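Local coordinates for probable acetyltransferase (Agrobacterium tumefaciens, PDB 2GE3), which probably transfers the acetyl group of acetyl coenzyme A to an acceptor substrate, as GNAT-family acetyltransferases do, at the interface of chains A and B. Numbering follows the deposited sequence. Chains: chain A/B, probable acetyltransferase.

Contacts 1, 2 and 3 belong to one two-fold symmetric interface between two copies of the protein. Contact 1 lies about 21 Å from contact 2 and 24 Å from contact 3, measured between the centres of their C-alpha atoms, and uses segment 148-152 of chain A. Contacts 2 and 3, about 11 Å apart, use overlapping parts of the corresponding chain B segment (148-151 and 150-154) and share B:Asp150 and B:Ala151; contact 3 adds B:Ser36. With chains exchanged, contact 1 is largely the counterpart of parts of both. Each chain thus packs its 148-154 segment against the other, consistent with a dimer.

Contact 1: the interface of chains A and B. Residues chain A 148-152; chain B 83, 85-86, 121, 167.
A polar, two-fold symmetric interface joins the chains here: side chains of B:Arg121, B:His85 and B:Arg83 read successive backbone carbonyls of A:Arg149, A:Asp150 and A:Ala151, tying the turn after strand 143-148 of one copy to the other in what may be a dimer. B:Arg121 reaches across with its chain extended from CG to NE, CG anti to the backbone N (chi1 168°). Its NH1 donates to A:Arg149 O at 2.8 Å in a bent bond, the oxygen lying well out of the guanidinium plane, while NH2 rests 3.5 Å from A:Ala148 CB. The imidazole of B:His85 points edge-first at the next carbonyl; NE2 gives a fairly straight bond to A:Asp150 O at 2.7 Å, in the ring plane. On one face of that ring sits B:Cys86 SG from the same chain. B:Arg83, bent at chi2 and chi3, turns its guanidinium edge to A:Ala151, and NH1 meets A:Ala151 O in plane at 2.8 Å. Beside the polar row, B:Ile167 CD1 lies 4.0 Å from A:Arg149 CB. On chain A the contact runs from the end of strand 143-148 into strand 151-153; chain B answers with the loop before strand 86-93, that strand's first residue, the start of strand 121-127 and the end of strand 158-167.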
ATOM      1  N   ALA A 148       3.984   8.436   9.111  1.00 26.59           N
ATOM      2  CA  ALA A 148       4.816   7.243   9.097  1.00 25.28           C
ATOM      3  C   ALA A 148       6.307   7.591   9.307  1.00 24.09           C
ATOM      4  O   ALA A 148       6.861   8.155   8.448  1.00 22.85           O
ATOM      5  CB  ALA A 148       4.571   6.499   7.748  1.00 24.43           C
ATOM      6  N   ARG A 149       6.952   7.189  10.416  1.00 23.83           N
ATOM      7  CA  ARG A 149       8.303   7.642  10.721  1.00 26.44           C
ATOM      8  C   ARG A 149       9.336   6.885   9.892  1.00 25.08           C
ATOM      9  O   ARG A 149       9.317   5.678   9.891  1.00 22.60           O
ATOM     10  CB  ARG A 149       8.671   7.444  12.225  1.00 26.92           C
ATOM     11  CG  ARG A 149       7.523   7.833  13.196  1.00 35.36           C
ATOM     12  CD  ARG A 149       7.410   9.397  13.458  1.00 42.79           C
ATOM     13  NE  ARG A 149       8.704  10.130  13.528  1.00 49.60           N
ATOM     14  CZ  ARG A 149       9.542  10.203  14.589  1.00 56.43           C
ATOM     15  NH1 ARG A 149       9.288   9.630  15.772  1.00 55.61           N
ATOM     16  NH2 ARG A 149      10.664  10.912  14.481  1.00 58.99           N
ATOM     17  N   ASP A 150      10.278   7.605   9.290  1.00 23.73           N
ATOM     18  CA  ASP A 150      11.304   6.943   8.476  1.00 24.75           C
ATOM     19  C   ASP A 150      10.733   6.027   7.355  1.00 23.38           C
ATOM     20  O   ASP A 150      11.290   5.017   7.064  1.00 23.72           O
ATOM     21  CB  ASP A 150      12.249   6.089   9.336  1.00 21.99           C
ATOM     22  CG  ASP A 150      13.099   6.909  10.318  1.00 25.69           C
ATOM     23  OD1 ASP A 150      13.029   8.185  10.217  1.00 24.57           O
ATOM     24  OD2 ASP A 150      13.838   6.239  11.186  1.00 24.61           O
ATOM     25  N   ALA A 151       9.641   6.379   6.756  1.00 23.84           N
ATOM     26  CA  ALA A 151       8.974   5.469   5.810  1.00 24.82           C
ATOM     27  C   ALA A 151       9.621   5.551   4.410  1.00 25.31           C
ATOM     28  O   ALA A 151       9.436   4.653   3.619  1.00 25.05           O
ATOM     29  CB  ALA A 151       7.479   5.740   5.728  1.00 23.14           C
ATOM     30  N   VAL A 152      10.429   6.588   4.170  1.00 25.80           N
ATOM     31  CA  VAL A 152      10.984   6.938   2.828  1.00 24.71           C
ATOM     32  C   VAL A 152      12.494   7.048   3.040  1.00 24.48           C
ATOM     33  O   VAL A 152      12.952   7.533   4.064  1.00 24.73           O
ATOM     34  CB  VAL A 152      10.321   8.259   2.246  1.00 25.42           C
ATOM     35  CG1 VAL A 152      11.029   8.784   0.953  1.00 26.38           C
ATOM     36  CG2 VAL A 152       8.882   8.046   1.884  1.00 20.55           C
TER
ATOM     37  N   ARG B  83      11.395   2.698  -0.618  1.00 34.11           N
ATOM     38  CA  ARG B  83      10.676   1.953   0.369  1.00 35.11           C
ATOM     39  C   ARG B  83      11.305   0.601   0.749  1.00 34.97           C
ATOM     40  O   ARG B  83      10.854  -0.031   1.682  1.00 36.72           O
ATOM     41  CB  ARG B  83       9.218   1.816  -0.100  1.00 34.49           C
ATOM     42  CG  ARG B  83       8.582   3.193  -0.382  1.00 36.77           C
ATOM     43  CD  ARG B  83       7.841   3.880   0.807  1.00 37.88           C
ATOM     44  NE  ARG B  83       6.755   2.989   1.187  1.00 40.20           N
ATOM     45  CZ  ARG B  83       6.528   2.502   2.416  1.00 40.93           C
ATOM     46  NH1 ARG B  83       7.286   2.854   3.436  1.00 35.41           N
ATOM     47  NH2 ARG B  83       5.517   1.647   2.613  1.00 41.70           N
ATOM     48  N   HIS B  85      13.824  -0.340   2.484  1.00 33.91           N
ATOM     49  CA  HIS B  85      14.179  -0.515   3.926  1.00 32.93           C
ATOM     50  C   HIS B  85      12.946  -0.912   4.819  1.00 32.74           C
ATOM     51  O   HIS B  85      13.107  -1.052   6.033  1.00 32.34           O
ATOM     52  CB  HIS B  85      14.808   0.742   4.450  1.00 32.10           C
ATOM     53  CG  HIS B  85      13.848   1.903   4.547  1.00 34.36           C
ATOM     54  ND1 HIS B  85      13.173   2.422   3.449  1.00 36.64           N
ATOM     55  CD2 HIS B  85      13.438   2.631   5.613  1.00 28.80           C
ATOM     56  CE1 HIS B  85      12.395   3.421   3.839  1.00 32.21           C
ATOM     57  NE2 HIS B  85      12.547   3.567   5.146  1.00 33.25           N
ATOM     58  N   CYS B  86      11.738  -1.050   4.215  1.00 30.92           N
ATOM     59  CA  CYS B  86      10.526  -1.358   4.970  1.00 32.77           C
ATOM     60  C   CYS B  86       9.949  -2.659   4.543  1.00 31.79           C
ATOM     61  O   CYS B  86      10.095  -3.028   3.396  1.00 32.30           O
ATOM     62  CB  CYS B  86       9.396  -0.283   4.814  1.00 31.80           C
ATOM     63  SG  CYS B  86       9.895   1.475   4.827  1.00 42.78           S
ATOM     64  N   ARG B 121      12.310  -0.911   9.098  1.00 29.58           N
ATOM     65  CA  ARG B 121      10.994  -0.527   9.486  1.00 26.51           C
ATOM     66  C   ARG B 121      10.002  -1.591   9.102  1.00 27.93           C
ATOM     67  O   ARG B 121       9.980  -2.057   7.933  1.00 29.43           O
ATOM     68  CB  ARG B 121      10.675   0.840   8.857  1.00 27.51           C
ATOM     69  CG  ARG B 121       9.172   1.252   8.938  1.00 24.95           C
ATOM     70  CD  ARG B 121       8.958   2.651   8.326  1.00 27.66           C
ATOM     71  NE  ARG B 121       7.522   2.776   8.186  1.00 26.15           N
ATOM     72  CZ  ARG B 121       6.709   3.299   9.109  1.00 24.69           C
ATOM     73  NH1 ARG B 121       7.182   3.888  10.201  1.00 19.61           N
ATOM     74  NH2 ARG B 121       5.404   3.295   8.882  1.00 26.01           N
ATOM     75  N   ILE B 167      10.307   0.121  14.455  1.00 28.49           N
ATOM     76  CA  ILE B 167      11.568   0.618  13.805  1.00 30.67           C
ATOM     77  C   ILE B 167      12.705   0.004  14.547  1.00 31.49           C
ATOM     78  O   ILE B 167      12.772   0.116  15.767  1.00 31.87           O
ATOM     79  CB  ILE B 167      11.698   2.143  13.887  1.00 30.19           C
ATOM     80  CG1 ILE B 167      10.752   2.762  12.914  1.00 31.35           C
ATOM     81  CG2 ILE B 167      13.160   2.617  13.599  1.00 32.86           C
ATOM     82  CD1 ILE B 167      10.878   4.155  12.889  1.00 35.14           C
TER

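Contact 2: the interface of chains A and B. Residues chain A 120-121, 143, 145, 165-167; chain B 148-151.
Strands 121-127, 143-148 and 158-167 of chain A, with the loop residue A:His120, receive the end of strand 143-148 of chain B and the turn that follows it. B:Arg149 has the most surface hidden in this contact (105 Å²), its guanidinium sandwiched between A:Ile167 CD1, over the centre of one face, and A:Ala143 CB, nearer the rim of the other. Its chain bends at chi2 and chi3, bringing NE to A:Glu145 OE1 at 2.7 Å, a salt bridge on the anti lone pair, with carboxylate and guanidinium planes almost perpendicular. B:Arg149 N reaches the same oxygen from above the carboxylate plane at 3.0 Å. A:Arg121 holds that carboxylate end-on from its own chain, NH1 to OE1 and NH2 to OE2, both on the syn side, somewhat out of the carboxylate plane. OE1 thus accepts from A:Arg121 NH1 and from NE and N of B:Arg149, and the surrounding positive charge would favour an ionised glutamate. NH2 of B:Arg149 meets A:Ala165 O at 2.8 Å from above the carbonyl plane, and a water links NH1 to A:Ile167 N. Farther along, A:His120 directs NE2 in the ring plane to B:Asp150 OD2 at 2.8 Å. In the fold, the turn between strands 143-148 and 151-153 of one chain docks across neighbouring strands of the other.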
ATOM      1  N   HIS A 120     -15.496   5.424  -2.698  1.00 28.79           N
ATOM      2  CA  HIS A 120     -15.856   6.026  -1.398  1.00 29.81           C
ATOM      3  C   HIS A 120     -14.664   6.827  -0.794  1.00 27.78           C
ATOM      4  O   HIS A 120     -14.819   7.944  -0.192  1.00 27.18           O
ATOM      5  CB  HIS A 120     -16.377   4.869  -0.441  1.00 28.94           C
ATOM      6  CG  HIS A 120     -16.619   5.286   0.976  1.00 31.70           C
ATOM      7  ND1 HIS A 120     -17.746   5.978   1.377  1.00 30.72           N
ATOM      8  CD2 HIS A 120     -15.886   5.077   2.095  1.00 29.74           C
ATOM      9  CE1 HIS A 120     -17.700   6.166   2.677  1.00 28.67           C
ATOM     10  NE2 HIS A 120     -16.591   5.615   3.142  1.00 28.34           N
ATOM     11  N   ARG A 121     -13.492   6.216  -0.947  1.00 25.50           N
ATOM     12  CA  ARG A 121     -12.270   6.632  -0.247  1.00 25.38           C
ATOM     13  C   ARG A 121     -11.082   6.831  -1.189  1.00 24.16           C
ATOM     14  O   ARG A 121     -10.802   5.974  -2.015  1.00 25.97           O
ATOM     15  CB  ARG A 121     -11.975   5.694   0.919  1.00 24.92           C
ATOM     16  CG  ARG A 121     -10.666   5.992   1.690  1.00 22.01           C
ATOM     17  CD  ARG A 121     -10.500   4.872   2.697  1.00 23.54           C
ATOM     18  NE  ARG A 121      -9.092   4.918   3.065  1.00 25.95           N
ATOM     19  CZ  ARG A 121      -8.595   5.775   3.974  1.00 28.23           C
ATOM     20  NH1 ARG A 121      -9.400   6.599   4.692  1.00 23.20           N
ATOM     21  NH2 ARG A 121      -7.294   5.809   4.157  1.00 21.76           N
ATOM     22  N   ALA A 143      -7.967  14.973   4.789  1.00 23.74           N
ATOM     23  CA  ALA A 143      -7.711  14.912   6.193  1.00 23.53           C
ATOM     24  C   ALA A 143      -6.385  14.166   6.441  1.00 24.13           C
ATOM     25  O   ALA A 143      -6.076  13.112   5.793  1.00 23.94           O
ATOM     26  CB  ALA A 143      -8.903  14.172   6.904  1.00 20.85           C
ATOM     27  N   GLU A 145      -4.272  11.560   8.423  1.00 26.37           N
ATOM     28  CA  GLU A 145      -4.643  10.277   9.010  1.00 27.85           C
ATOM     29  C   GLU A 145      -3.533   9.660   9.792  1.00 28.19           C
ATOM     30  O   GLU A 145      -3.808   8.686  10.435  1.00 30.43           O
ATOM     31  CB  GLU A 145      -5.078   9.245   7.970  1.00 25.94           C
ATOM     32  CG  GLU A 145      -6.464   9.575   7.438  1.00 28.95           C
ATOM     33  CD  GLU A 145      -7.100   8.369   6.742  1.00 29.29           C
ATOM     34  OE1 GLU A 145      -8.338   8.211   6.850  1.00 24.23           O
ATOM     35  OE2 GLU A 145      -6.330   7.583   6.087  1.00 29.42           O
ATOM     36  N   ALA A 165      -6.338  11.238   3.607  1.00 23.89           N
ATOM     37  CA  ALA A 165      -7.436  10.648   2.880  1.00 25.73           C
ATOM     38  C   ALA A 165      -8.662  11.589   2.778  1.00 24.45           C
ATOM     39  O   ALA A 165      -8.882  12.492   3.631  1.00 23.98           O
ATOM     40  CB  ALA A 165      -7.817   9.304   3.477  1.00 24.61           C
ATOM     41  N   ILE A 166      -9.445  11.369   1.738  1.00 23.92           N
ATOM     42  CA  ILE A 166     -10.745  12.035   1.608  1.00 25.85           C
ATOM     43  C   ILE A 166     -11.836  11.004   1.486  1.00 25.95           C
ATOM     44  O   ILE A 166     -11.638   9.968   0.872  1.00 26.24           O
ATOM     45  CB  ILE A 166     -10.739  13.070   0.404  1.00 25.36           C
ATOM     46  CG1 ILE A 166     -11.776  14.180   0.574  1.00 29.64           C
ATOM     47  CG2 ILE A 166     -10.768  12.330  -0.955  1.00 27.81           C
ATOM     48  CD1 ILE A 166     -11.456  15.463  -0.385  1.00 29.36           C
ATOM     49  N   ILE A 167     -12.995  11.261   2.101  1.00 28.21           N
ATOM     50  CA  ILE A 167     -14.134  10.335   2.009  1.00 28.84           C
ATOM     51  C   ILE A 167     -15.279  11.105   1.337  1.00 29.54           C
ATOM     52  O   ILE A 167     -15.591  12.241   1.753  1.00 26.29           O
ATOM     53  CB  ILE A 167     -14.541   9.652   3.351  1.00 29.59           C
ATOM     54  CG1 ILE A 167     -13.620   8.472   3.684  1.00 31.20           C
ATOM     55  CG2 ILE A 167     -16.019   9.087   3.329  1.00 27.11           C
ATOM     56  CD1 ILE A 167     -13.140   8.640   4.930  1.00 34.38           C
TER
ATOM     57  N   ALA B 148      -6.876   4.715   9.179  1.00 26.67           N
ATOM     58  CA  ALA B 148      -7.495   4.893   7.863  1.00 26.86           C
ATOM     59  C   ALA B 148      -9.043   4.704   7.958  1.00 26.30           C
ATOM     60  O   ALA B 148      -9.502   3.587   8.072  1.00 26.88           O
ATOM     61  CB  ALA B 148      -6.850   3.969   6.839  1.00 23.90           C
ATOM     62  N   ARG B 149      -9.812   5.798   7.958  1.00 26.19           N
ATOM     63  CA  ARG B 149     -11.273   5.771   8.069  1.00 28.58           C
ATOM     64  C   ARG B 149     -11.891   4.981   6.942  1.00 26.69           C
ATOM     65  O   ARG B 149     -11.624   5.281   5.761  1.00 24.28           O
ATOM     66  CB  ARG B 149     -11.864   7.205   8.044  1.00 28.87           C
ATOM     67  CG  ARG B 149     -11.388   8.074   9.215  1.00 34.04           C
ATOM     68  CD  ARG B 149     -11.094   9.647   8.890  1.00 34.66           C
ATOM     69  NE  ARG B 149     -10.310   9.926   7.677  1.00 39.28           N
ATOM     70  CZ  ARG B 149     -10.711  10.779   6.734  1.00 42.26           C
ATOM     71  NH1 ARG B 149     -11.834  11.500   6.882  1.00 44.77           N
ATOM     72  NH2 ARG B 149      -9.985  10.957   5.651  1.00 48.68           N
ATOM     73  N   ASP B 150     -12.707   3.973   7.289  1.00 26.40           N
ATOM     74  CA  ASP B 150     -13.552   3.303   6.281  1.00 25.31           C
ATOM     75  C   ASP B 150     -12.625   2.623   5.220  1.00 24.03           C
ATOM     76  O   ASP B 150     -12.923   2.570   4.009  1.00 22.48           O
ATOM     77  CB  ASP B 150     -14.422   4.351   5.587  1.00 25.21           C
ATOM     78  CG  ASP B 150     -15.587   4.868   6.441  1.00 28.82           C
ATOM     79  OD1 ASP B 150     -15.729   4.461   7.605  1.00 28.32           O
ATOM     80  OD2 ASP B 150     -16.431   5.663   5.888  1.00 28.31           O
ATOM     81  N   ALA B 151     -11.473   2.165   5.674  1.00 23.52           N
ATOM     82  CA  ALA B 151     -10.471   1.562   4.771  1.00 25.29           C
ATOM     83  C   ALA B 151     -10.955   0.225   4.239  1.00 26.10           C
ATOM     84  O   ALA B 151     -10.584  -0.161   3.107  1.00 27.78           O
ATOM     85  CB  ALA B 151      -9.132   1.370   5.475  1.00 23.21           C
TER
HETATM   86  O   HOH W   1     -12.738  13.341   4.299  1.00 17.97           O

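Contact 3: the interface of chains A and B. Residues chain A 82-83, 85; chain B 36, 150-154.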
ATOM      1  N   THR A  82     -12.247  -6.389  -0.544  1.00 36.84           N
ATOM      2  CA  THR A  82     -12.538  -5.609   0.632  1.00 36.86           C
ATOM      3  C   THR A  82     -12.046  -4.138   0.590  1.00 36.94           C
ATOM      4  O   THR A  82     -12.389  -3.383   1.505  1.00 35.85           O
ATOM      5  CB  THR A  82     -11.943  -6.183   1.928  1.00 37.52           C
ATOM      6  OG1 THR A  82     -10.525  -6.068   1.890  1.00 38.01           O
ATOM      7  CG2 THR A  82     -12.382  -7.627   2.166  1.00 40.40           C
ATOM      8  N   ARG A  83     -11.270  -3.749  -0.431  1.00 34.91           N
ATOM      9  CA  ARG A  83     -10.605  -2.455  -0.470  1.00 34.68           C
ATOM     10  C   ARG A  83     -10.994  -1.789  -1.779  1.00 34.97           C
ATOM     11  O   ARG A  83     -10.583  -0.678  -2.040  1.00 35.76           O
ATOM     12  CB  ARG A  83      -9.072  -2.626  -0.430  1.00 34.57           C
ATOM     13  CG  ARG A  83      -8.517  -3.293   0.819  1.00 38.09           C
ATOM     14  CD  ARG A  83      -8.095  -2.279   1.960  1.00 41.84           C
ATOM     15  NE  ARG A  83      -7.001  -1.421   1.472  1.00 45.32           N
ATOM     16  CZ  ARG A  83      -7.007  -0.074   1.376  1.00 45.06           C
ATOM     17  NH1 ARG A  83      -8.051   0.679   1.801  1.00 35.89           N
ATOM     18  NH2 ARG A  83      -5.936   0.523   0.817  1.00 41.44           N
ATOM     19  N   HIS A  85     -13.618  -0.153  -2.875  1.00 32.51           N
ATOM     20  CA  HIS A  85     -14.209   1.178  -2.755  1.00 32.02           C
ATOM     21  C   HIS A  85     -13.099   2.280  -2.527  1.00 33.19           C
ATOM     22  O   HIS A  85     -13.422   3.458  -2.460  1.00 33.10           O
ATOM     23  CB  HIS A  85     -15.164   1.212  -1.538  1.00 32.29           C
ATOM     24  CG  HIS A  85     -14.460   0.909  -0.232  1.00 33.63           C
ATOM     25  ND1 HIS A  85     -13.799  -0.283  -0.025  1.00 30.89           N
ATOM     26  CD2 HIS A  85     -14.204   1.672   0.866  1.00 33.08           C
ATOM     27  CE1 HIS A  85     -13.242  -0.288   1.180  1.00 30.46           C
ATOM     28  NE2 HIS A  85     -13.441   0.899   1.731  1.00 34.77           N
TER
ATOM     29  N   SER B  36      -7.803  -9.045   5.234  1.00 42.89           N
ATOM     30  CA  SER B  36      -8.274  -8.285   4.121  1.00 44.77           C
ATOM     31  C   SER B  36      -8.804  -9.157   3.034  1.00 43.25           C
ATOM     32  O   SER B  36      -9.475  -8.694   2.147  1.00 45.29           O
ATOM     33  CB  SER B  36      -7.099  -7.426   3.547  1.00 46.95           C
ATOM     34  OG  SER B  36      -6.056  -8.278   3.041  1.00 53.73           O
ATOM     35  N   ASP B 150     -12.707   3.973   7.289  1.00 26.40           N
ATOM     36  CA  ASP B 150     -13.552   3.303   6.281  1.00 25.31           C
ATOM     37  C   ASP B 150     -12.625   2.623   5.220  1.00 24.03           C
ATOM     38  O   ASP B 150     -12.923   2.570   4.009  1.00 22.48           O
ATOM     39  CB  ASP B 150     -14.422   4.351   5.587  1.00 25.21           C
ATOM     40  CG  ASP B 150     -15.587   4.868   6.441  1.00 28.82           C
ATOM     41  OD1 ASP B 150     -15.729   4.461   7.605  1.00 28.32           O
ATOM     42  OD2 ASP B 150     -16.431   5.663   5.888  1.00 28.31           O
ATOM     43  N   ALA B 151     -11.473   2.165   5.674  1.00 23.52           N
ATOM     44  CA  ALA B 151     -10.471   1.562   4.771  1.00 25.29           C
ATOM     45  C   ALA B 151     -10.955   0.225   4.239  1.00 26.10           C
ATOM     46  O   ALA B 151     -10.584  -0.161   3.107  1.00 27.78           O
ATOM     47  CB  ALA B 151      -9.132   1.370   5.475  1.00 23.21           C
ATOM     48  N   VAL B 152     -11.802  -0.460   5.027  1.00 26.66           N
ATOM     49  CA  VAL B 152     -12.256  -1.849   4.725  1.00 27.41           C
ATOM     50  C   VAL B 152     -13.758  -1.946   4.677  1.00 27.38           C
ATOM     51  O   VAL B 152     -14.476  -1.321   5.471  1.00 27.34           O
ATOM     52  CB  VAL B 152     -11.594  -2.875   5.723  1.00 27.91           C
ATOM     53  CG1 VAL B 152     -11.999  -4.308   5.421  1.00 31.34           C
ATOM     54  CG2 VAL B 152     -10.051  -2.762   5.630  1.00 29.28           C
ATOM     55  N   SER B 153     -14.255  -2.629   3.666  1.00 27.80           N
ATOM     56  CA  SER B 153     -15.682  -2.836   3.516  1.00 30.67           C
ATOM     57  C   SER B 153     -15.867  -4.355   3.494  1.00 31.61           C
ATOM     58  O   SER B 153     -15.357  -5.011   2.596  1.00 31.24           O
ATOM     59  CB  SER B 153     -16.249  -2.204   2.258  1.00 30.29           C
ATOM     60  OG  SER B 153     -17.681  -2.328   2.223  1.00 35.39           O
ATOM     61  N   ILE B 154     -16.507  -4.908   4.513  1.00 32.78           N
ATOM     62  CA  ILE B 154     -16.691  -6.376   4.568  1.00 35.44           C
ATOM     63  C   ILE B 154     -18.130  -6.822   4.340  1.00 37.86           C
ATOM     64  O   ILE B 154     -18.421  -7.628   3.354  1.00 39.96           O
ATOM     65  CB  ILE B 154     -16.036  -7.098   5.845  1.00 35.86           C
ATOM     66  CG1 ILE B 154     -14.500  -6.966   5.813  1.00 36.31           C
ATOM     67  CG2 ILE B 154     -16.488  -8.576   5.948  1.00 32.64           C
ATOM     68  CD1 ILE B 154     -13.730  -7.704   6.921  1.00 35.87           C
TER
HETATM   69  O   HOH W   2     -10.893  -8.877  -0.457  1.00 37.76           O
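A:Thr82, with most surface buried here, meets B:Ser36 and strand 151-153 of chain B through both side chain and backbone. Its hydroxyl lies between the backbone N and the carbonyl carbon (chi1 69°), which points OG1 at B:Ser36 O; the 2.8 Å bond falls in the carbonyl plane on a lone pair. A water 2.8 Å from A:Thr82 N bridges to B:Ser36 O, so that carbonyl meets both the hydroxyl and the water. The carbonyl of A:Thr82 accepts a nearly straight bond from B:Ser153 N at 3.0 Å, a backbone-to-backbone link, and A:Thr82 CB packs 4.0 Å from B:Val152 CG1. A:Arg83 comes next in buried surface. Its side chain crosses that of B:Val152 at about a right angle, CD lying 4.2 Å from B:Val152 CG2. Its NH1 bond to B:Ala151 O and the bond from A:His85 NE2 to B:Asp150 O repeat, with chains exchanged, those of the two-fold twin. In the histidine bond the oxygen lies in the ring plane, whereas NE2 sits 28° out of the carbonyl plane. One face of the A:His85 ring carries B:Ser153 CB, offset toward the rim and 3.7 Å from A:His85 CE1. The loop ahead of strand 86-93 of chain A therefore lies along strand 151-153 of chain B, with the B:Ser36 loop against A:Thr82.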